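Local structure of lipoprotein (Streptococcus pneumoniae serotype 4, 6JF1) at residues G133-P138 with Y149-A154; E144-Y149 with V200-F205. The protein binds L-methionine and zinc ions, and probably delivers the amino acid to the membrane permease of an ABC importer as its substrate-binding lipoprotein. All coordinates share one frame; numbering follows the deposited sequence.

Contact 1: G133-P138 with Y149-A154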
ATOM      1  N   GLY A 133      -7.411 -16.537 -19.649  1.00 45.58           N
ATOM      2  CA  GLY A 133      -6.283 -16.020 -18.835  1.00 46.98           C
ATOM      3  C   GLY A 133      -6.565 -15.977 -17.326  1.00 40.24           C
ATOM      4  O   GLY A 133      -7.711 -16.127 -16.840  1.00 38.32           O
ATOM      5  N   GLU A 134      -5.492 -15.770 -16.574  1.00 34.23           N
ATOM      6  CA  GLU A 134      -5.555 -15.686 -15.125  1.00 33.01           C
ATOM      7  C   GLU A 134      -4.987 -14.327 -14.695  1.00 31.86           C
ATOM      8  O   GLU A 134      -3.916 -13.926 -15.151  1.00 28.71           O
ATOM      9  CB  GLU A 134      -4.735 -16.816 -14.536  1.00 32.42           C
ATOM     10  CG  GLU A 134      -4.546 -16.710 -13.050  1.00 39.13           C
ATOM     11  CD  GLU A 134      -4.046 -18.013 -12.441  1.00 39.50           C
ATOM     12  OE1 GLU A 134      -3.268 -18.711 -13.114  1.00 41.19           O
ATOM     13  OE2 GLU A 134      -4.438 -18.326 -11.304  1.00 42.36           O
ATOM     14  N   ILE A 135      -5.769 -13.622 -13.887  1.00 28.06           N
ATOM     15  CA  ILE A 135      -5.359 -12.390 -13.267  1.00 26.99           C
ATOM     16  C   ILE A 135      -5.336 -12.579 -11.745  1.00 26.57           C
ATOM     17  O   ILE A 135      -6.326 -13.045 -11.132  1.00 27.98           O
ATOM     18  CB  ILE A 135      -6.311 -11.257 -13.696  1.00 29.05           C
ATOM     19  CG1 ILE A 135      -6.372 -11.150 -15.220  1.00 26.18           C
ATOM     20  CG2 ILE A 135      -5.914  -9.927 -13.047  1.00 26.58           C
ATOM     21  CD1 ILE A 135      -7.034  -9.893 -15.690  1.00 27.93           C
ATOM     22  N   ALA A 136      -4.196 -12.214 -11.148  1.00 27.04           N
ATOM     23  CA  ALA A 136      -4.002 -12.216  -9.676  1.00 25.81           C
ATOM     24  C   ALA A 136      -4.371 -10.847  -9.100  1.00 24.30           C
ATOM     25  O   ALA A 136      -4.024  -9.816  -9.683  1.00 24.11           O
ATOM     26  CB  ALA A 136      -2.561 -12.526  -9.357  1.00 25.10           C
ATOM     27  N   VAL A 137      -5.058 -10.862  -7.965  1.00 20.25           N
ATOM     28  CA  VAL A 137      -5.440  -9.643  -7.251  1.00 22.62           C
ATOM     29  C   VAL A 137      -5.174  -9.845  -5.747  1.00 20.34           C
ATOM     30  O   VAL A 137      -5.109 -10.977  -5.276  1.00 20.79           O
ATOM     31  CB  VAL A 137      -6.920  -9.265  -7.506  1.00 23.88           C
ATOM     32  CG1 VAL A 137      -7.196  -8.992  -8.983  1.00 23.80           C
ATOM     33  CG2 VAL A 137      -7.901 -10.296  -6.936  1.00 20.93           C
ATOM     34  N   PRO A 138      -4.996  -8.751  -4.985  1.00 21.39           N
ATOM     35  CA  PRO A 138      -4.850  -8.888  -3.534  1.00 21.56           C
ATOM     36  C   PRO A 138      -6.113  -9.508  -2.897  1.00 24.06           C
ATOM     37  O   PRO A 138      -7.216  -9.421  -3.435  1.00 23.87           O
ATOM     38  CB  PRO A 138      -4.633  -7.466  -3.000  1.00 21.92           C
ATOM     39  CG  PRO A 138      -4.197  -6.661  -4.210  1.00 22.56           C
ATOM     40  CD  PRO A 138      -4.888  -7.321  -5.388  1.00 22.76           C
ATOM     41  N   TYR A 149     -12.727  -3.257  -8.934  1.00 24.97           N
ATOM     42  CA  TYR A 149     -13.229  -2.076  -9.624  1.00 24.90           C
ATOM     43  C   TYR A 149     -12.269  -1.637 -10.744  1.00 25.49           C
ATOM     44  O   TYR A 149     -12.713  -1.120 -11.771  1.00 23.32           O
ATOM     45  CB  TYR A 149     -13.499  -0.945  -8.637  1.00 22.37           C
ATOM     46  CG  TYR A 149     -14.779  -1.102  -7.864  1.00 26.58           C
ATOM     47  CD1 TYR A 149     -16.012  -0.891  -8.481  1.00 30.14           C
ATOM     48  CD2 TYR A 149     -14.769  -1.407  -6.508  1.00 23.88           C
ATOM     49  CE1 TYR A 149     -17.206  -0.996  -7.776  1.00 30.29           C
ATOM     50  CE2 TYR A 149     -15.951  -1.529  -5.794  1.00 27.21           C
ATOM     51  CZ  TYR A 149     -17.169  -1.323  -6.430  1.00 28.56           C
ATOM     52  OH  TYR A 149     -18.327  -1.402  -5.718  1.00 28.60           O
ATOM     53  N   LEU A 150     -10.969  -1.814 -10.526  1.00 26.02           N
ATOM     54  CA  LEU A 150      -9.939  -1.519 -11.528  1.00 27.14           C
ATOM     55  C   LEU A 150     -10.136  -2.398 -12.767  1.00 26.00           C
ATOM     56  O   LEU A 150     -10.040  -1.914 -13.912  1.00 25.42           O
ATOM     57  CB  LEU A 150      -8.536  -1.776 -10.960  1.00 28.47           C
ATOM     58  CG  LEU A 150      -7.406  -1.334 -11.896  1.00 31.52           C
ATOM     59  CD1 LEU A 150      -7.165   0.152 -11.747  1.00 36.79           C
ATOM     60  CD2 LEU A 150      -6.116  -2.087 -11.656  1.00 34.34           C
ATOM     61  N   LEU A 151     -10.365  -3.690 -12.540  1.00 23.19           N
ATOM     62  CA  LEU A 151     -10.534  -4.599 -13.654  1.00 25.93           C
ATOM     63  C   LEU A 151     -11.821  -4.199 -14.402  1.00 25.44           C
ATOM     64  O   LEU A 151     -11.866  -4.271 -15.622  1.00 25.92           O
ATOM     65  CB  LEU A 151     -10.610  -6.045 -13.146  1.00 25.14           C
ATOM     66  CG  LEU A 151      -9.322  -6.669 -12.599  1.00 25.84           C
ATOM     67  CD1 LEU A 151      -9.520  -8.185 -12.443  1.00 24.80           C
ATOM     68  CD2 LEU A 151      -8.135  -6.374 -13.526  1.00 24.96           C
ATOM     69  N   GLN A 152     -12.824  -3.714 -13.679  1.00 25.86           N
ATOM     70  CA  GLN A 152     -14.044  -3.292 -14.326  1.00 27.56           C
ATOM     71  C   GLN A 152     -13.787  -2.027 -15.151  1.00 31.43           C
ATOM     72  O   GLN A 152     -14.128  -1.978 -16.313  1.00 29.09           O
ATOM     73  CB  GLN A 152     -15.172  -3.092 -13.318  1.00 31.68           C
ATOM     74  CG  GLN A 152     -16.384  -2.415 -13.945  1.00 30.74           C
ATOM     75  CD  GLN A 152     -17.560  -2.364 -13.008  1.00 31.44           C
ATOM     76  OE1 GLN A 152     -18.503  -3.160 -13.125  1.00 31.99           O
ATOM     77  NE2 GLN A 152     -17.498  -1.449 -12.051  1.00 25.67           N
ATOM     78  N   SER A 153     -13.197  -0.993 -14.560  1.00 31.27           N
ATOM     79  CA  SER A 153     -12.903   0.218 -15.321  1.00 30.56           C
ATOM     80  C   SER A 153     -11.977  -0.096 -16.525  1.00 31.46           C
ATOM     81  O   SER A 153     -12.057   0.593 -17.537  1.00 30.42           O
ATOM     82  CB  SER A 153     -12.370   1.306 -14.402  1.00 31.62           C
ATOM     83  OG  SER A 153     -11.004   1.075 -14.133  1.00 48.89           O
ATOM     84  N   ALA A 154     -11.139  -1.144 -16.470  1.00 28.32           N
ATOM     85  CA  ALA A 154     -10.286  -1.534 -17.634  1.00 31.88           C
ATOM     86  C   ALA A 154     -11.096  -2.286 -18.709  1.00 34.65           C
ATOM     87  O   ALA A 154     -10.539  -2.778 -19.696  1.00 39.74           O
ATOM     88  CB  ALA A 154      -9.094  -2.363 -17.174  1.00 27.51           C
TER
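With chi1 at -71°, Leu151 sends CG away from its own carbonyl carbon and out of helix 141-153 toward strand 134-138; Ile135 points its CB at the helix, and its chi1 of -56° sets CG2 anti to the backbone N, where it meets Leu151. The two side chains meet tip to tip, Leu151 CD1 lying 4.1 Å from Ile135 CG2. The same CD1 methyl is 4.2 Å from Val137 CG1. Since Ile135 CG2 and Val137 CG1 are themselves 4.4 Å apart, the three methyl carbons form a nearly equilateral triangle, with the leucine tip straddling the gap between two residues on one face of the strand. Ala136, between them, points its CB away from the helix, as the alternation of a beta strand requires. Contact is purely apolar and modest in extent, 111 Å² summed over both sides, and the nearest CA atoms, Ile135 CA and Leu151 CA, remain 9.4 Å apart, a spacing filled by side chains.

In the fold these are the strand and helix of a beta-alpha-beta crossover: strand 134-138 leads into helix 141-153, and the chain returns as strand 180-184, parallel to and paired with 134-138, after the small antiparallel pair of strands 158-159 and 172-174. Leu151 also touches Ile181 of that returning strand, so the helix spans both strands of the unit. Val137 further packs on Ala147, one turn earlier in the helix.

At the C-terminal end of the helix, Leu150 O accepts two bonds, from Ala154 N at 2.9 Å and from Ser153 OG at 3.1 Å, both reaching it from one face of its plane. The hydroxyl lies tilted from the carbonyl plane, with a C=O...OG angle of 114°. Leu150 itself packs on Phe218 of strand 218-219.

Contact 2: E144-Y149 with V200-F205; sequences ESRALY and VVNNTF. With ZN (zinc ion), chain H; ZN (zinc ion), chain G; MET (methionine), chain B.
Ala147 presses CB against the branch of Val200, 3.6 Å from Val200 CG1 and 3.9 Å from Val200 CG2, so the methyl meets both arms of the valine. This close fit brings helix and strand to 6.0 Å between Ala147 CA and Val200 CA. One residue earlier, Arg146 runs extended from a chi1 of -168° and reaches the bound methionine: NH1 donates to the ligand O at 2.9 Å (N-H...O 146°), with that oxygen at the guanidinium edge. Asn202 ND2 gives the same ligand O a straighter bond, 3.0 Å and 164°, and also bonds Asn143 OD1. A salt bridge from Arg146 NE to Glu220 and a cation-pi contact with Trp229 hold the guanidinium. Asn203 OD1 accepts from the ligand N at 2.8 Å.

Away from the pocket, Glu144 bridges two zinc ions: OE1 and OE2 each hold one at 2.1 Å, and OE1 also approaches the OE2-bound ion at 2.7 Å. A water bridges both, and Glu183 and the Asn139 carbonyl add further ligands. The pairing of donors to the carboxylate with an acceptor for the amino group is that of an amino-acid site in the cleft of a substrate-binding protein.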
ATOM      1  N   GLU A 144      -8.605  -6.020  -2.470  1.00 17.92           N
ATOM      2  CA  GLU A 144      -9.338  -6.914  -3.377  1.00 19.49           C
ATOM      3  C   GLU A 144     -10.427  -6.139  -4.146  1.00 19.11           C
ATOM      4  O   GLU A 144     -10.533  -6.217  -5.395  1.00 22.57           O
ATOM      5  CB  GLU A 144      -9.976  -8.048  -2.574  1.00 18.84           C
ATOM      6  CG  GLU A 144     -10.691  -9.045  -3.455  1.00 22.37           C
ATOM      7  CD  GLU A 144     -11.292 -10.179  -2.622  1.00 25.27           C
ATOM      8  OE1 GLU A 144     -10.800 -10.453  -1.515  1.00 24.47           O
ATOM      9  OE2 GLU A 144     -12.291 -10.746  -3.064  1.00 27.42           O
ATOM     10  N   SER A 145     -11.255  -5.420  -3.398  1.00 21.76           N
ATOM     11  CA  SER A 145     -12.308  -4.588  -3.961  1.00 21.53           C
ATOM     12  C   SER A 145     -11.725  -3.589  -4.971  1.00 21.68           C
ATOM     13  O   SER A 145     -12.236  -3.420  -6.090  1.00 22.76           O
ATOM     14  CB  SER A 145     -13.060  -3.855  -2.862  1.00 21.89           C
ATOM     15  OG  SER A 145     -14.108  -3.085  -3.423  1.00 20.74           O
ATOM     16  N   ARG A 146     -10.671  -2.908  -4.546  1.00 21.77           N
ATOM     17  CA  ARG A 146     -10.011  -1.896  -5.350  1.00 19.92           C
ATOM     18  C   ARG A 146      -9.550  -2.505  -6.677  1.00 19.95           C
ATOM     19  O   ARG A 146      -9.728  -1.892  -7.730  1.00 21.16           O
ATOM     20  CB  ARG A 146      -8.774  -1.424  -4.576  1.00 20.31           C
ATOM     21  CG  ARG A 146      -8.145  -0.164  -5.147  1.00 21.68           C
ATOM     22  CD  ARG A 146      -6.870   0.088  -4.376  1.00 19.97           C
ATOM     23  NE  ARG A 146      -6.305   1.406  -4.682  1.00 18.78           N
ATOM     24  CZ  ARG A 146      -5.175   1.842  -4.123  1.00 18.65           C
ATOM     25  NH1 ARG A 146      -4.518   1.056  -3.281  1.00 20.27           N
ATOM     26  NH2 ARG A 146      -4.715   3.047  -4.422  1.00 16.80           N
ATOM     27  N   ALA A 147      -8.948  -3.704  -6.622  1.00 18.95           N
ATOM     28  CA  ALA A 147      -8.467  -4.351  -7.803  1.00 21.63           C
ATOM     29  C   ALA A 147      -9.648  -4.689  -8.742  1.00 22.30           C
ATOM     30  O   ALA A 147      -9.528  -4.578  -9.950  1.00 22.94           O
ATOM     31  CB  ALA A 147      -7.709  -5.598  -7.396  1.00 18.26           C
ATOM     32  N   LEU A 148     -10.752  -5.169  -8.180  1.00 21.64           N
ATOM     33  CA  LEU A 148     -11.917  -5.573  -8.975  1.00 23.50           C
ATOM     34  C   LEU A 148     -12.567  -4.365  -9.662  1.00 27.15           C
ATOM     35  O   LEU A 148     -12.928  -4.441 -10.858  1.00 24.01           O
ATOM     36  CB  LEU A 148     -12.912  -6.310  -8.072  1.00 22.52           C
ATOM     37  CG  LEU A 148     -12.422  -7.689  -7.644  1.00 23.73           C
ATOM     38  CD1 LEU A 148     -13.348  -8.297  -6.611  1.00 22.82           C
ATOM     39  CD2 LEU A 148     -12.276  -8.598  -8.854  1.00 26.32           C
ATOM     40  N   TYR A 149     -12.727  -3.257  -8.934  1.00 24.97           N
ATOM     41  CA  TYR A 149     -13.229  -2.076  -9.624  1.00 24.90           C
ATOM     42  C   TYR A 149     -12.269  -1.637 -10.744  1.00 25.49           C
ATOM     43  O   TYR A 149     -12.713  -1.120 -11.771  1.00 23.32           O
ATOM     44  CB  TYR A 149     -13.499  -0.945  -8.637  1.00 22.37           C
ATOM     45  CG  TYR A 149     -14.779  -1.102  -7.864  1.00 26.58           C
ATOM     46  CD1 TYR A 149     -16.012  -0.891  -8.481  1.00 30.14           C
ATOM     47  CD2 TYR A 149     -14.769  -1.407  -6.508  1.00 23.88           C
ATOM     48  CE1 TYR A 149     -17.206  -0.996  -7.776  1.00 30.29           C
ATOM     49  CE2 TYR A 149     -15.951  -1.529  -5.794  1.00 27.21           C
ATOM     50  CZ  TYR A 149     -17.169  -1.323  -6.430  1.00 28.56           C
ATOM     51  OH  TYR A 149     -18.327  -1.402  -5.718  1.00 28.60           O
ATOM     52  N   VAL A 200      -2.851  -7.296 -10.294  1.00 24.12           N
ATOM     53  CA  VAL A 200      -2.967  -5.979  -9.659  1.00 24.30           C
ATOM     54  C   VAL A 200      -1.994  -5.942  -8.477  1.00 25.27           C
ATOM     55  O   VAL A 200      -1.982  -6.871  -7.615  1.00 24.55           O
ATOM     56  CB  VAL A 200      -4.418  -5.646  -9.272  1.00 24.16           C
ATOM     57  CG1 VAL A 200      -4.537  -4.280  -8.581  1.00 19.40           C
ATOM     58  CG2 VAL A 200      -5.318  -5.713 -10.512  1.00 22.17           C
ATOM     59  N   VAL A 201      -1.151  -4.894  -8.486  1.00 23.29           N
ATOM     60  CA  VAL A 201      -0.046  -4.823  -7.538  1.00 22.21           C
ATOM     61  C   VAL A 201       0.004  -3.453  -6.841  1.00 20.17           C
ATOM     62  O   VAL A 201       0.173  -2.416  -7.496  1.00 21.23           O
ATOM     63  CB  VAL A 201       1.291  -5.101  -8.231  1.00 22.31           C
ATOM     64  CG1 VAL A 201       2.396  -5.093  -7.184  1.00 20.39           C
ATOM     65  CG2 VAL A 201       1.252  -6.420  -9.016  1.00 21.83           C
ATOM     66  N   ASN A 202      -0.102  -3.475  -5.515  1.00 17.59           N
ATOM     67  CA  ASN A 202       0.111  -2.306  -4.654  1.00 19.63           C
ATOM     68  C   ASN A 202       1.554  -1.786  -4.776  1.00 21.03           C
ATOM     69  O   ASN A 202       2.513  -2.583  -4.876  1.00 19.82           O
ATOM     70  CB  ASN A 202      -0.125  -2.650  -3.187  1.00 19.04           C
ATOM     71  CG  ASN A 202      -1.568  -3.011  -2.873  1.00 19.22           C
ATOM     72  OD1 ASN A 202      -1.924  -4.185  -2.866  1.00 20.37           O
ATOM     73  ND2 ASN A 202      -2.390  -2.019  -2.556  1.00 18.95           N
ATOM     74  N   ASN A 203       1.700  -0.463  -4.697  1.00 19.84           N
ATOM     75  CA  ASN A 203       3.007   0.253  -4.843  1.00 20.28           C
ATOM     76  C   ASN A 203       4.055  -0.330  -3.892  1.00 22.53           C
ATOM     77  O   ASN A 203       5.270  -0.316  -4.202  1.00 22.48           O
ATOM     78  CB  ASN A 203       2.875   1.757  -4.549  1.00 21.23           C
ATOM     79  CG  ASN A 203       2.632   2.060  -3.076  1.00 21.76           C
ATOM     80  OD1 ASN A 203       1.759   1.463  -2.445  1.00 21.20           O
ATOM     81  ND2 ASN A 203       3.408   2.972  -2.512  1.00 20.07           N
ATOM     82  N   THR A 204       3.607  -0.797  -2.729  1.00 19.76           N
ATOM     83  CA  THR A 204       4.517  -1.328  -1.722  1.00 19.77           C
ATOM     84  C   THR A 204       5.452  -2.413  -2.295  1.00 21.09           C
ATOM     85  O   THR A 204       6.575  -2.572  -1.798  1.00 20.10           O
ATOM     86  CB  THR A 204       3.709  -2.004  -0.608  1.00 22.03           C
ATOM     87  OG1 THR A 204       2.583  -1.166  -0.336  1.00 22.66           O
ATOM     88  CG2 THR A 204       4.511  -2.206   0.666  1.00 21.56           C
ATOM     89  N   PHE A 205       5.004  -3.183  -3.305  1.00 20.83           N
ATOM     90  CA  PHE A 205       5.685  -4.494  -3.667  1.00 23.20           C
ATOM     91  C   PHE A 205       6.340  -4.388  -5.057  1.00 24.71           C
ATOM     92  O   PHE A 205       6.994  -5.316  -5.533  1.00 26.17           O
ATOM     93  CB  PHE A 205       4.690  -5.651  -3.597  1.00 19.07           C
ATOM     94  CG  PHE A 205       3.998  -5.726  -2.256  1.00 19.17           C
ATOM     95  CD1 PHE A 205       4.731  -5.950  -1.089  1.00 17.35           C
ATOM     96  CD2 PHE A 205       2.624  -5.492  -2.168  1.00 17.44           C
ATOM     97  CE1 PHE A 205       4.093  -5.980   0.145  1.00 20.10           C
ATOM     98  CE2 PHE A 205       1.982  -5.553  -0.938  1.00 17.05           C
ATOM     99  CZ  PHE A 205       2.714  -5.787   0.210  1.00 19.13           C
TER
HETATM  100 ZN    ZN H 307     -12.394 -12.600  -2.132  1.00 27.44          ZN
HETATM  101 ZN    ZN G 306     -10.295 -11.928  -0.049  1.00 38.62          ZN
HETATM  102  N   MET B 301       0.664   1.759   0.078  1.00 19.92           N
HETATM  103  CA  MET B 301      -0.517   0.870  -0.243  1.00 19.24           C
HETATM  104  C   MET B 301      -1.342   1.558  -1.331  1.00 20.37           C
HETATM  105  O   MET B 301      -1.829   0.884  -2.261  1.00 21.38           O
HETATM  106  CB  MET B 301      -1.403   0.664   0.996  1.00 19.03           C
HETATM  107  CG  MET B 301      -2.383  -0.520   0.839  1.00 16.76           C
HETATM  108  SD  MET B 301      -3.401  -0.718   2.330  1.00 16.55           S
HETATM  109  CE  MET B 301      -2.282  -1.634   3.403  1.00 14.85           C
HETATM  110  OXT MET B 301      -1.463   2.817  -1.303  1.00 19.41           O
HETATM  111  O   HOH W   1     -12.677 -12.370  -0.217  1.00 27.88           O
HETATM  112  O   HOH W   2     -11.571 -10.624   0.795  1.00 28.55           O

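How the contacts relate
Contacts 1 and 2 have centres about 8 Å apart and share helix 141-153, with Tyr149 common to both. Along the chain their segments alternate: 133-138, 144-149, 149-154, 200-205. Strands 134-138 and 198-201 are parallel neighbours in one mixed sheet, joined by a probable hydrogen bond, Ala136 O to Val200 N, at 2.8 Å. Ala147 and Leu151, one turn apart on the helix, both pack on this sheet, Leu151 in contact 1 and Ala147 in contact 2. Only contact 2 reaches methionine; in contact 1, the Val137 side chain is about 13 Å from the ligand. The ligand-binding end and the apolar layer therefore belong to one continuous helix-on-sheet unit.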